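PDB 5JSC: putative acyl-CoA dehydrogenase from Burkholderia xenovorans, which is a putative member of the FAD-binding acyl-CoA dehydrogenase family and holds flavin-adenine dinucleotide in a pocket to which a neighbouring subunit of its tetramer contributes. Local coordinates for residues K339-E344 against R379-T385; A266-L270 against S314-Y319; A336-W340 against Q388-V392. Residues are numbered along the deposited sequence.

Interaction 1: K339-E344 against R379-T385; sequences KWHASE and RIYEGAT. With FAD (flavin-adenine dinucleotide), chain M; SO4 (sulfate ion), chain P.
The wall of the FAD pocket supplies the example here: loop 379-385, whose I380, Y381 and A384 touch the cofactor, is held from behind by segment 339-344 of helix 332-356. Y381 CD2 comes 3.6 Å from FAD C7, and A384 CB 3.4 Å from FAD O3B. CA atoms are closest at W340-T385 (5.3 Å) and S343-R379 (5.5 Å). K339, chi1 t and chi2 m with the rest extended, sends NZ into the loop to donate to Y381 O (2.9 Å) and G383 O (2.7 Å). In this C-terminal helical domain of the acyl-CoA dehydrogenase fold, the loop runs into helix 385-405 with A384 at the N-cap position; E382 (52/32) and G383 (101/115) both have positive phi. E344 OE1 accepts from T385 OG1 (2.6 Å) and forms a salt bridge with R379 NE (2.8 Å); R379 NH2 forms a further salt bridge to D351 of a neighbouring subunit. A water accepts from K339 NZ (2.9 Å) and donates to S343 OG (2.8 Å) and T385 OG1 (2.8 Å).

Interaction 2: A266-L270 against S314-Y319; sequences AAASL and SALLVY
Two helical segments, 266-270 and 314-319, run nearly antiparallel, their axes 9.6 Å apart at closest approach with a signed crossing angle of -155°. They belong to the long helices 250-286 and 298-325 of the C-terminal helical domain of the acyl-CoA dehydrogenase fold, and illustrate how small residues and branched side chains share an interface between neighbouring helices. The register is set by A267 opposite V318, with CA atoms 6.2 Å apart, and L270 opposite S314, at 6.6 Å. Both backbones are regular: L270 N bonds to A266 O at 3.0 Å and V318 N to S314 O at 2.8 Å.

No hydrogen bond crosses between the segments, and the contact is chiefly apolar. V318 (chi1 t) points at the alanines and spreads its methyls over them, CG2 lying 3.6 Å from A266 CB and CG1 4.0 Å from A267 CB. In return L270, with chi1 t and chi2 p, reaches across so that CD2 sits 3.6 Å from A315 CB, while its CD1 stays 4.4 Å from S314 CB. The polar ends look to other partners: S314 OG bonds to T310 O and to H341 ND1 of helix 332-356, and Y319 OH to E96 of helix 88-101. Y319 (chi1 m) starts sideways, but its ring swings back to the interface, bringing CE2 to 4.0 Å from L270 CD2.

Interaction 3: A336-W340 against Q388-V392; sequences AMAKW and QQLIV. With FAD (flavin-adenine dinucleotide), chain M.
This is a buried helix-helix contact between the first half of helix 332-356 and the early turns of the last helix, 385-405. Segments 336-340 and 388-392 run roughly antiparallel, with axes 9.0 Å apart at closest approach and a signed crossing angle of -150°. A336 and Q388 mark the register, their CA atoms only 5.1 Å apart, an approach that the small alanine permits. A336 CB meets Q388 OE1 at 3.2 Å, I391 CG2 at 4.0 Å and V392 CG2 at 3.9 Å. In the C-terminal helical bundle of the acyl-CoA dehydrogenase fold, this pair lies beside the cofactor: L390 points away from 336-340, its CD1 3.8 Å from FAD N1A. Q388, folded with chi1 and chi2 both m, turns NE2 to G383 O in the preceding loop, while its OE1 is buried without a polar partner. W340 (chi1 t, chi2 16°) lays its six-membered ring under Q389, whose CG stands 3.5 Å from the ring centroid, 13° off the normal, in a CH-pi contact. At the ring's edge V392 CG2 lies 4.3 Å from W340 CZ3 and also packs 3.9 Å from M337 CG. L309 of another subunit packs on W340 as well.

Overall arrangement
Followed from the N terminus, the chain first closes interaction 2, where helix 298-325 returns antiparallel to helix 250-286. Helix 332-356 comes next and opens both remaining contacts from the same stretch. Interaction 1 closes when the loop after helix 367-376 reaches 379-385, and interaction 3 a little later, when helix 385-405 brings up 388-392. These last two share K339 and W340, and their centres are 8 Å apart. Interaction 2 precedes them in series yet touches both in space, interaction 1 through H341 and S314, and interaction 3 through A266 CB to A338 O (3.3 Å). Helix 332-356 thus connects the earlier helix pair to the FAD-contacting loop and the final helix.

Interaction 1: K339-E344 against R379-T385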
# COMPACT_ATOMS: atom_id res chain seq x y z
N LYS C 339 -3.84 18.66 2.48
CA LYS C 339 -4.14 18.60 1.05
C LYS C 339 -3.67 17.28 0.46
O LYS C 339 -4.40 16.61 -0.28
CB LYS C 339 -3.48 19.80 0.35
CG LYS C 339 -3.99 20.11 -1.06
CD LYS C 339 -3.27 19.33 -2.14
CE LYS C 339 -3.76 19.71 -3.53
NZ LYS C 339 -3.05 18.94 -4.62
N TRP C 340 -2.44 16.88 0.79
CA TRP C 340 -1.90 15.59 0.37
C TRP C 340 -2.78 14.44 0.82
O TRP C 340 -3.26 13.64 -0.00
CB TRP C 340 -0.48 15.49 0.96
CG TRP C 340 0.20 14.15 0.99
CD1 TRP C 340 -0.13 13.00 0.32
CD2 TRP C 340 1.36 13.84 1.76
NE1 TRP C 340 0.76 12.00 0.64
CE2 TRP C 340 1.69 12.50 1.52
CE3 TRP C 340 2.16 14.58 2.65
CZ2 TRP C 340 2.77 11.87 2.14
CZ3 TRP C 340 3.23 13.95 3.26
CH2 TRP C 340 3.53 12.62 2.99
N HIS C 341 -3.02 14.33 2.13
CA HIS C 341 -3.72 13.16 2.66
C HIS C 341 -5.17 13.10 2.18
O HIS C 341 -5.68 12.03 1.80
CB HIS C 341 -3.68 13.20 4.19
CG HIS C 341 -4.23 11.97 4.86
ND1 HIS C 341 -5.58 11.71 4.95
CD2 HIS C 341 -3.60 10.96 5.50
CE1 HIS C 341 -5.75 10.57 5.59
NE2 HIS C 341 -4.57 10.10 5.94
N ALA C 342 -5.86 14.23 2.21
CA ALA C 342 -7.28 14.19 1.87
C ALA C 342 -7.49 13.91 0.38
O ALA C 342 -8.44 13.22 0.01
CB ALA C 342 -7.97 15.49 2.29
N SER C 343 -6.63 14.45 -0.49
CA SER C 343 -6.82 14.22 -1.92
C SER C 343 -6.44 12.79 -2.29
O SER C 343 -7.17 12.12 -3.04
CB SER C 343 -6.03 15.23 -2.75
OG SER C 343 -4.63 15.13 -2.50
N GLU C 344 -5.30 12.30 -1.77
CA GLU C 344 -4.92 10.92 -2.05
C GLU C 344 -5.90 9.95 -1.42
O GLU C 344 -6.25 8.93 -2.02
CB GLU C 344 -3.51 10.64 -1.54
CG GLU C 344 -2.40 11.37 -2.29
CD GLU C 344 -2.20 10.87 -3.71
OE1 GLU C 344 -1.85 11.68 -4.59
OE2 GLU C 344 -2.38 9.65 -3.95
N ARG C 379 -5.47 16.02 -6.87
CA ARG C 379 -4.12 15.58 -6.52
C ARG C 379 -3.06 16.32 -7.32
O ARG C 379 -1.87 16.08 -7.11
CB ARG C 379 -4.01 14.06 -6.75
CG ARG C 379 -4.95 13.26 -5.82
CD ARG C 379 -5.15 11.84 -6.31
NE ARG C 379 -3.85 11.19 -6.53
CZ ARG C 379 -3.67 10.15 -7.35
NH1 ARG C 379 -4.71 9.64 -8.01
NH2 ARG C 379 -2.46 9.61 -7.50
N ILE C 380 -3.48 17.24 -8.19
CA ILE C 380 -2.58 17.94 -9.11
C ILE C 380 -2.63 19.45 -8.89
O ILE C 380 -1.58 20.09 -8.74
CB ILE C 380 -2.90 17.59 -10.58
CG1 ILE C 380 -2.65 16.09 -10.82
CG2 ILE C 380 -2.07 18.44 -11.54
CD1 ILE C 380 -3.32 15.54 -12.06
N TYR C 381 -3.83 20.03 -8.82
CA TYR C 381 -3.88 21.47 -8.72
C TYR C 381 -3.67 21.93 -7.27
O TYR C 381 -3.73 21.15 -6.32
CB TYR C 381 -5.17 22.03 -9.34
CG TYR C 381 -6.54 21.77 -8.71
CD1 TYR C 381 -6.81 22.08 -7.38
CD2 TYR C 381 -7.62 21.35 -9.51
CE1 TYR C 381 -8.08 21.90 -6.84
CE2 TYR C 381 -8.90 21.18 -8.97
CZ TYR C 381 -9.12 21.47 -7.64
OH TYR C 381 -10.38 21.33 -7.09
N GLU C 382 -3.39 23.24 -7.14
CA GLU C 382 -2.90 23.88 -5.90
C GLU C 382 -1.67 23.15 -5.35
O GLU C 382 -1.42 23.14 -4.14
CB GLU C 382 -4.01 24.02 -4.84
CG GLU C 382 -5.13 25.04 -5.24
CD GLU C 382 -5.78 25.77 -4.06
OE1 GLU C 382 -5.09 26.03 -3.04
OE2 GLU C 382 -7.00 26.09 -4.14
N GLY C 383 -0.86 22.58 -6.24
CA GLY C 383 0.36 21.90 -5.85
C GLY C 383 0.20 20.39 -5.84
O GLY C 383 -0.58 19.86 -5.04
N ALA C 384 0.92 19.68 -6.71
CA ALA C 384 0.73 18.24 -6.82
C ALA C 384 1.14 17.54 -5.53
O ALA C 384 1.92 18.05 -4.73
CB ALA C 384 1.54 17.70 -8.00
N THR C 385 0.59 16.33 -5.34
CA THR C 385 0.92 15.55 -4.15
C THR C 385 2.41 15.54 -3.85
O THR C 385 2.83 15.74 -2.70
CB THR C 385 0.44 14.12 -4.34
OG1 THR C 385 -0.99 14.13 -4.39
CG2 THR C 385 0.91 13.21 -3.19
PA FAD M . 4.58 19.70 -13.82
O1A FAD M . 5.06 20.90 -13.11
O2A FAD M . 5.24 19.37 -15.16
O5B FAD M . 4.72 18.46 -12.84
C5B FAD M . 4.43 17.13 -13.32
C4B FAD M . 4.49 16.23 -12.11
O4B FAD M . 5.84 16.22 -11.61
C3B FAD M . 3.68 16.69 -10.91
O3B FAD M . 2.28 16.40 -11.04
C2B FAD M . 4.36 15.94 -9.77
O2B FAD M . 3.85 14.61 -9.68
C1B FAD M . 5.82 15.90 -10.23
N9A FAD M . 6.72 16.83 -9.55
C8A FAD M . 6.62 18.20 -9.50
N7A FAD M . 7.62 18.79 -8.89
C5A FAD M . 8.44 17.73 -8.51
C6A FAD M . 9.68 17.69 -7.85
N6A FAD M . 10.32 18.77 -7.39
N1A FAD M . 10.24 16.47 -7.64
C2A FAD M . 9.59 15.38 -8.06
N3A FAD M . 8.42 15.30 -8.71
C4A FAD M . 7.90 16.52 -8.91
N1 FAD M . -3.10 26.77 -12.21
C2 FAD M . -3.31 28.10 -12.01
O2 FAD M . -2.38 28.93 -12.03
N3 FAD M . -4.58 28.56 -11.77
C4 FAD M . -5.72 27.79 -11.72
O4 FAD M . -6.82 28.31 -11.59
C4X FAD M . -5.50 26.38 -11.90
N5 FAD M . -6.54 25.60 -11.93
C5X FAD M . -6.34 24.28 -12.32
C6 FAD M . -7.46 23.47 -12.50
C7 FAD M . -7.33 22.17 -12.99
C7M FAD M . -8.57 21.34 -13.22
C8 FAD M . -6.05 21.66 -13.27
C8M FAD M . -5.86 20.26 -13.80
C9 FAD M . -4.93 22.46 -13.06
C9A FAD M . -5.07 23.77 -12.60
N10 FAD M . -3.96 24.64 -12.48
C10 FAD M . -4.15 25.96 -12.16
C1' FAD M . -2.62 24.15 -12.84
C2' FAD M . -1.98 23.29 -11.76
O2' FAD M . -1.61 24.08 -10.64
C3' FAD M . -0.73 22.62 -12.34
O3' FAD M . -1.21 21.68 -13.29
C4' FAD M . 0.13 21.91 -11.30
O4' FAD M . 0.79 22.89 -10.49
C5' FAD M . 1.14 20.98 -11.94
O5' FAD M . 1.93 21.76 -12.86
P FAD M . 2.15 21.11 -14.33
O1P FAD M . 0.85 20.70 -14.94
O2P FAD M . 2.97 22.06 -15.16
O3P FAD M . 3.01 19.80 -14.06
S SO4 P . -5.60 6.38 6.52
O1 SO4 P . -6.50 7.01 7.49
O2 SO4 P . -4.25 6.89 6.72
O3 SO4 P . -6.04 6.72 5.16
O4 SO4 P . -5.61 4.94 6.75
O HOH W 1 -2.42 16.35 -3.61
O HOH W 2 0.37 10.78 -6.64

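Interaction 2: A266-L270 against S314-Y319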
# COMPACT_ATOMS: atom_id res chain seq x y z
N ALA C 266 -8.18 20.33 0.43
CA ALA C 266 -8.33 19.15 1.27
C ALA C 266 -9.78 18.98 1.70
O ALA C 266 -10.30 17.86 1.70
CB ALA C 266 -7.42 19.26 2.49
N ALA C 267 -10.45 20.08 2.05
CA ALA C 267 -11.85 20.00 2.47
C ALA C 267 -12.75 19.55 1.32
O ALA C 267 -13.66 18.74 1.52
CB ALA C 267 -12.30 21.35 3.02
N ALA C 268 -12.51 20.06 0.10
CA ALA C 268 -13.30 19.60 -1.04
C ALA C 268 -13.08 18.11 -1.28
O ALA C 268 -14.05 17.37 -1.52
CB ALA C 268 -12.96 20.40 -2.30
N SER C 269 -11.83 17.65 -1.21
CA SER C 269 -11.53 16.23 -1.36
C SER C 269 -12.33 15.41 -0.35
O SER C 269 -12.92 14.37 -0.69
CB SER C 269 -10.04 15.98 -1.14
OG SER C 269 -9.24 16.68 -2.07
N LEU C 270 -12.34 15.87 0.89
CA LEU C 270 -13.08 15.21 1.96
C LEU C 270 -14.57 15.15 1.64
O LEU C 270 -15.21 14.12 1.87
CB LEU C 270 -12.82 15.96 3.26
CG LEU C 270 -13.68 15.63 4.48
CD1 LEU C 270 -13.48 14.18 4.89
CD2 LEU C 270 -13.30 16.58 5.63
N SER C 314 -8.57 12.20 7.30
CA SER C 314 -8.57 13.38 6.44
C SER C 314 -9.26 14.55 7.12
O SER C 314 -8.74 15.67 7.15
CB SER C 314 -9.26 13.08 5.10
OG SER C 314 -8.52 12.12 4.36
N ALA C 315 -10.45 14.30 7.69
CA ALA C 315 -11.19 15.39 8.31
C ALA C 315 -10.43 15.99 9.49
O ALA C 315 -10.40 17.21 9.65
CB ALA C 315 -12.56 14.88 8.77
N LEU C 316 -9.81 15.14 10.32
CA LEU C 316 -9.02 15.64 11.43
C LEU C 316 -7.85 16.49 10.94
O LEU C 316 -7.58 17.56 11.50
CB LEU C 316 -8.53 14.48 12.29
CG LEU C 316 -9.64 13.85 13.16
CD1 LEU C 316 -9.28 12.43 13.62
CD2 LEU C 316 -9.93 14.75 14.38
N LEU C 317 -7.17 16.05 9.88
CA LEU C 317 -6.07 16.85 9.33
C LEU C 317 -6.57 18.16 8.73
O LEU C 317 -5.91 19.21 8.89
CB LEU C 317 -5.30 16.05 8.28
CG LEU C 317 -4.46 14.90 8.83
CD1 LEU C 317 -4.05 14.00 7.66
CD2 LEU C 317 -3.23 15.42 9.54
N VAL C 318 -7.70 18.14 8.02
CA VAL C 318 -8.27 19.36 7.45
C VAL C 318 -8.54 20.38 8.54
O VAL C 318 -8.10 21.53 8.47
CB VAL C 318 -9.55 19.05 6.66
CG1 VAL C 318 -10.30 20.35 6.32
CG2 VAL C 318 -9.24 18.27 5.40
N TYR C 319 -9.27 19.96 9.57
CA TYR C 319 -9.73 20.94 10.55
C TYR C 319 -8.69 21.23 11.62
O TYR C 319 -8.73 22.31 12.22
CB TYR C 319 -11.09 20.51 11.10
CG TYR C 319 -12.09 20.65 9.96
CD1 TYR C 319 -12.49 21.91 9.53
CD2 TYR C 319 -12.55 19.54 9.25
CE1 TYR C 319 -13.35 22.07 8.45
CE2 TYR C 319 -13.40 19.69 8.17
CZ TYR C 319 -13.80 20.96 7.77
OH TYR C 319 -14.64 21.14 6.69

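Interaction 3: A336-W340 against Q388-V392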
# COMPACT_ATOMS: atom_id res chain seq x y z
N ALA C 336 -0.20 21.54 3.78
CA ALA C 336 0.34 20.58 2.83
C ALA C 336 -0.04 19.16 3.22
O ALA C 336 -0.46 18.36 2.36
CB ALA C 336 1.86 20.72 2.74
N MET C 337 0.09 18.83 4.51
CA MET C 337 -0.29 17.50 4.99
C MET C 337 -1.76 17.21 4.69
O MET C 337 -2.11 16.12 4.23
CB MET C 337 -0.06 17.39 6.49
CG MET C 337 1.24 16.87 6.93
SD MET C 337 1.02 16.38 8.66
CE MET C 337 2.73 16.00 9.04
N ALA C 338 -2.63 18.17 5.00
CA ALA C 338 -4.07 17.97 4.81
C ALA C 338 -4.40 17.79 3.34
O ALA C 338 -5.16 16.90 2.97
CB ALA C 338 -4.84 19.14 5.39
N LYS C 339 -3.84 18.66 2.48
CA LYS C 339 -4.14 18.60 1.05
C LYS C 339 -3.67 17.28 0.46
O LYS C 339 -4.40 16.61 -0.28
CB LYS C 339 -3.48 19.80 0.35
CG LYS C 339 -3.99 20.11 -1.06
CD LYS C 339 -3.27 19.33 -2.14
CE LYS C 339 -3.76 19.71 -3.53
NZ LYS C 339 -3.05 18.94 -4.62
N TRP C 340 -2.44 16.88 0.79
CA TRP C 340 -1.90 15.59 0.37
C TRP C 340 -2.78 14.44 0.82
O TRP C 340 -3.26 13.64 -0.00
CB TRP C 340 -0.48 15.49 0.96
CG TRP C 340 0.20 14.15 0.99
CD1 TRP C 340 -0.13 13.00 0.32
CD2 TRP C 340 1.36 13.84 1.76
NE1 TRP C 340 0.76 12.00 0.64
CE2 TRP C 340 1.69 12.50 1.52
CE3 TRP C 340 2.16 14.58 2.65
CZ2 TRP C 340 2.77 11.87 2.14
CZ3 TRP C 340 3.23 13.95 3.26
CH2 TRP C 340 3.53 12.62 2.99
N GLN C 388 3.62 18.61 -2.25
CA GLN C 388 3.23 18.66 -0.84
C GLN C 388 4.15 17.79 0.01
O GLN C 388 4.55 18.19 1.11
CB GLN C 388 1.77 18.21 -0.66
CG GLN C 388 0.76 18.88 -1.60
CD GLN C 388 0.63 20.39 -1.40
OE1 GLN C 388 1.03 20.94 -0.37
NE2 GLN C 388 0.06 21.06 -2.39
N GLN C 389 4.48 16.58 -0.46
CA GLN C 389 5.35 15.69 0.30
C GLN C 389 6.71 16.32 0.55
O GLN C 389 7.26 16.21 1.65
CB GLN C 389 5.57 14.38 -0.45
CG GLN C 389 4.38 13.49 -0.58
CD GLN C 389 4.76 12.24 -1.36
OE1 GLN C 389 4.98 12.31 -2.57
NE2 GLN C 389 4.86 11.11 -0.67
N LEU C 390 7.29 16.95 -0.47
CA LEU C 390 8.60 17.56 -0.30
C LEU C 390 8.54 18.76 0.62
O LEU C 390 9.49 19.00 1.37
CB LEU C 390 9.17 17.94 -1.67
CG LEU C 390 9.43 16.76 -2.60
CD1 LEU C 390 9.73 17.27 -4.01
CD2 LEU C 390 10.58 15.90 -2.07
N ILE C 391 7.45 19.53 0.60
CA ILE C 391 7.28 20.62 1.56
C ILE C 391 7.35 20.07 2.98
O ILE C 391 8.07 20.60 3.84
CB ILE C 391 5.96 21.36 1.32
CG1 ILE C 391 6.02 22.20 0.04
CG2 ILE C 391 5.60 22.25 2.54
CD1 ILE C 391 4.66 22.70 -0.41
N VAL C 392 6.61 18.99 3.25
CA VAL C 392 6.59 18.43 4.59
C VAL C 392 7.96 17.88 4.97
O VAL C 392 8.46 18.14 6.07
CB VAL C 392 5.49 17.36 4.70
CG1 VAL C 392 5.58 16.65 6.04
CG2 VAL C 392 4.10 17.99 4.49
PA FAD M . 4.58 19.70 -13.82
O1A FAD M . 5.06 20.90 -13.11
O2A FAD M . 5.24 19.37 -15.16
O5B FAD M . 4.72 18.46 -12.84
C5B FAD M . 4.43 17.13 -13.32
C4B FAD M . 4.49 16.23 -12.11
O4B FAD M . 5.84 16.22 -11.61
C3B FAD M . 3.68 16.69 -10.91
O3B FAD M . 2.28 16.40 -11.04
C2B FAD M . 4.36 15.94 -9.77
O2B FAD M . 3.85 14.61 -9.68
C1B FAD M . 5.82 15.90 -10.23
N9A FAD M . 6.72 16.83 -9.55
C8A FAD M . 6.62 18.20 -9.50
N7A FAD M . 7.62 18.79 -8.89
C5A FAD M . 8.44 17.73 -8.51
C6A FAD M . 9.68 17.69 -7.85
N6A FAD M . 10.32 18.77 -7.39
N1A FAD M . 10.24 16.47 -7.64
C2A FAD M . 9.59 15.38 -8.06
N3A FAD M . 8.42 15.30 -8.71
C4A FAD M . 7.90 16.52 -8.91
N1 FAD M . -3.10 26.77 -12.21
C2 FAD M . -3.31 28.10 -12.01
O2 FAD M . -2.38 28.93 -12.03
N3 FAD M . -4.58 28.56 -11.77
C4 FAD M . -5.72 27.79 -11.72
O4 FAD M . -6.82 28.31 -11.59
C4X FAD M . -5.50 26.38 -11.90
N5 FAD M . -6.54 25.60 -11.93
C5X FAD M . -6.34 24.28 -12.32
C6 FAD M . -7.46 23.47 -12.50
C7 FAD M . -7.33 22.17 -12.99
C7M FAD M . -8.57 21.34 -13.22
C8 FAD M . -6.05 21.66 -13.27
C8M FAD M . -5.86 20.26 -13.80
C9 FAD M . -4.93 22.46 -13.06
C9A FAD M . -5.07 23.77 -12.60
N10 FAD M . -3.96 24.64 -12.48
C10 FAD M . -4.15 25.96 -12.16
C1' FAD M . -2.62 24.15 -12.84
C2' FAD M . -1.98 23.29 -11.76
O2' FAD M . -1.61 24.08 -10.64
C3' FAD M . -0.73 22.62 -12.34
O3' FAD M . -1.21 21.68 -13.29
C4' FAD M . 0.13 21.91 -11.30
O4' FAD M . 0.79 22.89 -10.49
C5' FAD M . 1.14 20.98 -11.94
O5' FAD M . 1.93 21.76 -12.86
P FAD M . 2.15 21.11 -14.33
O1P FAD M . 0.85 20.70 -14.94
O2P FAD M . 2.97 22.06 -15.16
O3P FAD M . 3.01 19.80 -14.06